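Side-chain contact in histidine acid phosphatase (Bifidobacterium longum subsp. infantis, PDB 6RXD), which probably hydrolyses phosphate groups from inositol polyphosphates, phytate among them, and from 2,3-bisphosphoglycerate: residues Phe397-Ala400 with Glu401-Met404. Sequence-based numbering, arbitrary orientation.
Sequences FAHA and ETMM
Thr402 turns back from the first turn of helix 400-410 onto the methyl of Ala398 and the backbone N of His399, and packing is close here. Its OG1 lies 3.3 Å from Ala398 CB and accepts a hydrogen bond from His399 N at the same length, 3.3 Å, bent to 140° at the hydrogen. The first torsion explains the reach: chi1 of -44° sets OG1 opposite the carbonyl carbon, facing the incoming strand, while CG2 comes to 3.9 Å from Ala398 CB. With a weak bond to Leu188 O and Met42 against its side chain, the hydroxyl is buried between strand and helix. Replacing Thr402 by a valine would probably leave His399 N without this acceptor and Leu188 O without its weak partner.

His399 occupies the N-cap position. The bond from its N to Thr402 OG1 matches the N3 side-chain half of a capping box; the reciprocal half is not formed, since Thr402 N goes to the carbonyl O of His399, well above the carbonyl plane. That O also accepts from Met403 N, in the plane (2.9 Å). The sequence His399-Ala400-Glu401 matches the HAE motif of MINPP-type histidine acid phosphatases, which in this family belongs to the active site, consistent with its place where strand 391-398, flanked by parallel strands 34-44 and 132-137, gives way to the helix. The imidazole of His399 is buried, NE2 bonded to Ser138 and the ring edge-to-face with Tyr189. Farther along the turn, buried Met404 curls its methyl back: CE sits 3.9 Å from Ala400 CB and 3.3 Å from Ala400 O, the carbonyl that also receives Met404 N.

The Glu401 side is looser and partly exposed. A bend at chi2 (75°) folds its chain back, yet OE2 only approaches His399 CB, at 3.6 Å; OE1 forms a salt bridge with Lys357.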
ATOM      1  N   PHE A 397      -4.279  -9.280  -5.164  1.00 13.79           N
ATOM      2  CA  PHE A 397      -4.552  -8.283  -4.126  1.00 12.69           C
ATOM      3  C   PHE A 397      -3.717  -8.554  -2.894  1.00 12.80           C
ATOM      4  O   PHE A 397      -3.697  -9.670  -2.384  1.00 13.90           O
ATOM      5  CB  PHE A 397      -6.051  -8.270  -3.799  1.00 12.36           C
ATOM      6  CG  PHE A 397      -6.882  -7.925  -4.988  1.00 10.87           C
ATOM      7  CD1 PHE A 397      -7.220  -6.608  -5.249  1.00 12.30           C
ATOM      8  CD2 PHE A 397      -7.220  -8.909  -5.919  1.00 11.93           C
ATOM      9  CE1 PHE A 397      -7.932  -6.270  -6.382  1.00 14.68           C
ATOM     10  CE2 PHE A 397      -7.930  -8.583  -7.060  1.00 15.89           C
ATOM     11  CZ  PHE A 397      -8.286  -7.267  -7.299  1.00 15.06           C
ATOM     12  N   ALA A 398      -2.999  -7.531  -2.434  1.00 12.73           N
ATOM     13  CA  ALA A 398      -1.982  -7.734  -1.415  1.00 11.37           C
ATOM     14  C   ALA A 398      -1.751  -6.473  -0.587  1.00 12.89           C
ATOM     15  O   ALA A 398      -2.704  -5.807  -0.194  1.00 13.42           O
ATOM     16  CB  ALA A 398      -0.673  -8.231  -2.064  1.00 14.83           C
ATOM     17  N   HIS A 399      -0.489  -6.133  -0.345  1.00 12.27           N
ATOM     18  CA  HIS A 399      -0.137  -5.196   0.728  1.00  9.96           C
ATOM     19  C   HIS A 399       0.958  -4.208   0.372  1.00 11.16           C
ATOM     20  O   HIS A 399       1.664  -4.372  -0.624  1.00 12.71           O
ATOM     21  CB  HIS A 399       0.309  -6.011   1.946  1.00 14.49           C
ATOM     22  CG  HIS A 399      -0.656  -7.088   2.306  1.00 15.21           C
ATOM     23  ND1 HIS A 399      -1.671  -6.897   3.215  1.00 14.89           N
ATOM     24  CD2 HIS A 399      -0.802  -8.347   1.825  1.00 15.89           C
ATOM     25  CE1 HIS A 399      -2.399  -8.001   3.290  1.00 18.02           C
ATOM     26  NE2 HIS A 399      -1.893  -8.892   2.458  1.00 16.94           N
ATOM     27  N   ALA A 400       1.130  -3.188   1.208  1.00 11.57           N
ATOM     28  CA  ALA A 400       2.257  -2.280   1.025  1.00  9.85           C
ATOM     29  C   ALA A 400       3.563  -3.047   1.109  1.00 12.40           C
ATOM     30  O   ALA A 400       4.542  -2.711   0.434  1.00 12.70           O
ATOM     31  CB  ALA A 400       2.226  -1.178   2.067  1.00 11.93           C
ATOM     32  N   GLU A 401       3.578  -4.080   1.949  1.00 12.30           N
ATOM     33  CA  GLU A 401       4.759  -4.914   2.110  1.00 12.89           C
ATOM     34  C   GLU A 401       5.045  -5.734   0.861  1.00 13.67           C
ATOM     35  O   GLU A 401       6.128  -6.310   0.724  1.00 14.01           O
ATOM     36  CB  GLU A 401       4.592  -5.849   3.318  1.00 13.63           C
ATOM     37  CG  GLU A 401       4.708  -5.151   4.678  1.00 20.09           C
ATOM     38  CD  GLU A 401       3.484  -4.312   5.050  1.00 27.77           C
ATOM     39  OE1 GLU A 401       3.616  -3.466   5.955  1.00 33.22           O
ATOM     40  OE2 GLU A 401       2.393  -4.494   4.461  1.00 20.07           O
ATOM     41  N   THR A 402       4.058  -5.809  -0.028  1.00 11.19           N
ATOM     42  CA  THR A 402       4.231  -6.455  -1.328  1.00 10.33           C
ATOM     43  C   THR A 402       4.683  -5.430  -2.356  1.00 12.99           C
ATOM     44  O   THR A 402       5.610  -5.670  -3.128  1.00 13.04           O
ATOM     45  CB  THR A 402       2.908  -7.103  -1.773  1.00 11.01           C
ATOM     46  OG1 THR A 402       2.332  -7.788  -0.655  1.00 12.07           O
ATOM     47  CG2 THR A 402       3.120  -8.101  -2.899  1.00 11.86           C
ATOM     48  N   MET A 403       4.009  -4.283  -2.374  1.00 12.60           N
ATOM     49  CA  MET A 403       4.277  -3.258  -3.380  1.00 10.48           C
ATOM     50  C   MET A 403       5.644  -2.580  -3.238  1.00  9.96           C
ATOM     51  O   MET A 403       6.326  -2.363  -4.237  1.00 11.94           O
ATOM     52  CB  MET A 403       3.160  -2.200  -3.383  1.00 11.63           C
ATOM     53  CG  MET A 403       3.361  -1.108  -4.439  1.00 12.33           C
ATOM     54  SD  MET A 403       3.369  -1.739  -6.145  1.00 14.99           S
ATOM     55  CE  MET A 403       1.633  -2.108  -6.377  1.00 15.98           C
ATOM     56  N   MET A 404       6.049  -2.251  -2.014  1.00  9.98           N
ATOM     57  CA  MET A 404       7.305  -1.518  -1.842  1.00  9.90           C
ATOM     58  C   MET A 404       8.508  -2.292  -2.389  1.00  9.24           C
ATOM     59  O   MET A 404       9.300  -1.745  -3.146  1.00 11.79           O
ATOM     60  CB  MET A 404       7.510  -1.102  -0.382  1.00 10.95           C
ATOM     61  CG  MET A 404       6.532  -0.034   0.043  1.00 11.93           C
ATOM     62  SD  MET A 404       6.826   0.548   1.719  1.00 14.90           S
ATOM     63  CE  MET A 404       6.028  -0.726   2.649  1.00 22.90           C
TER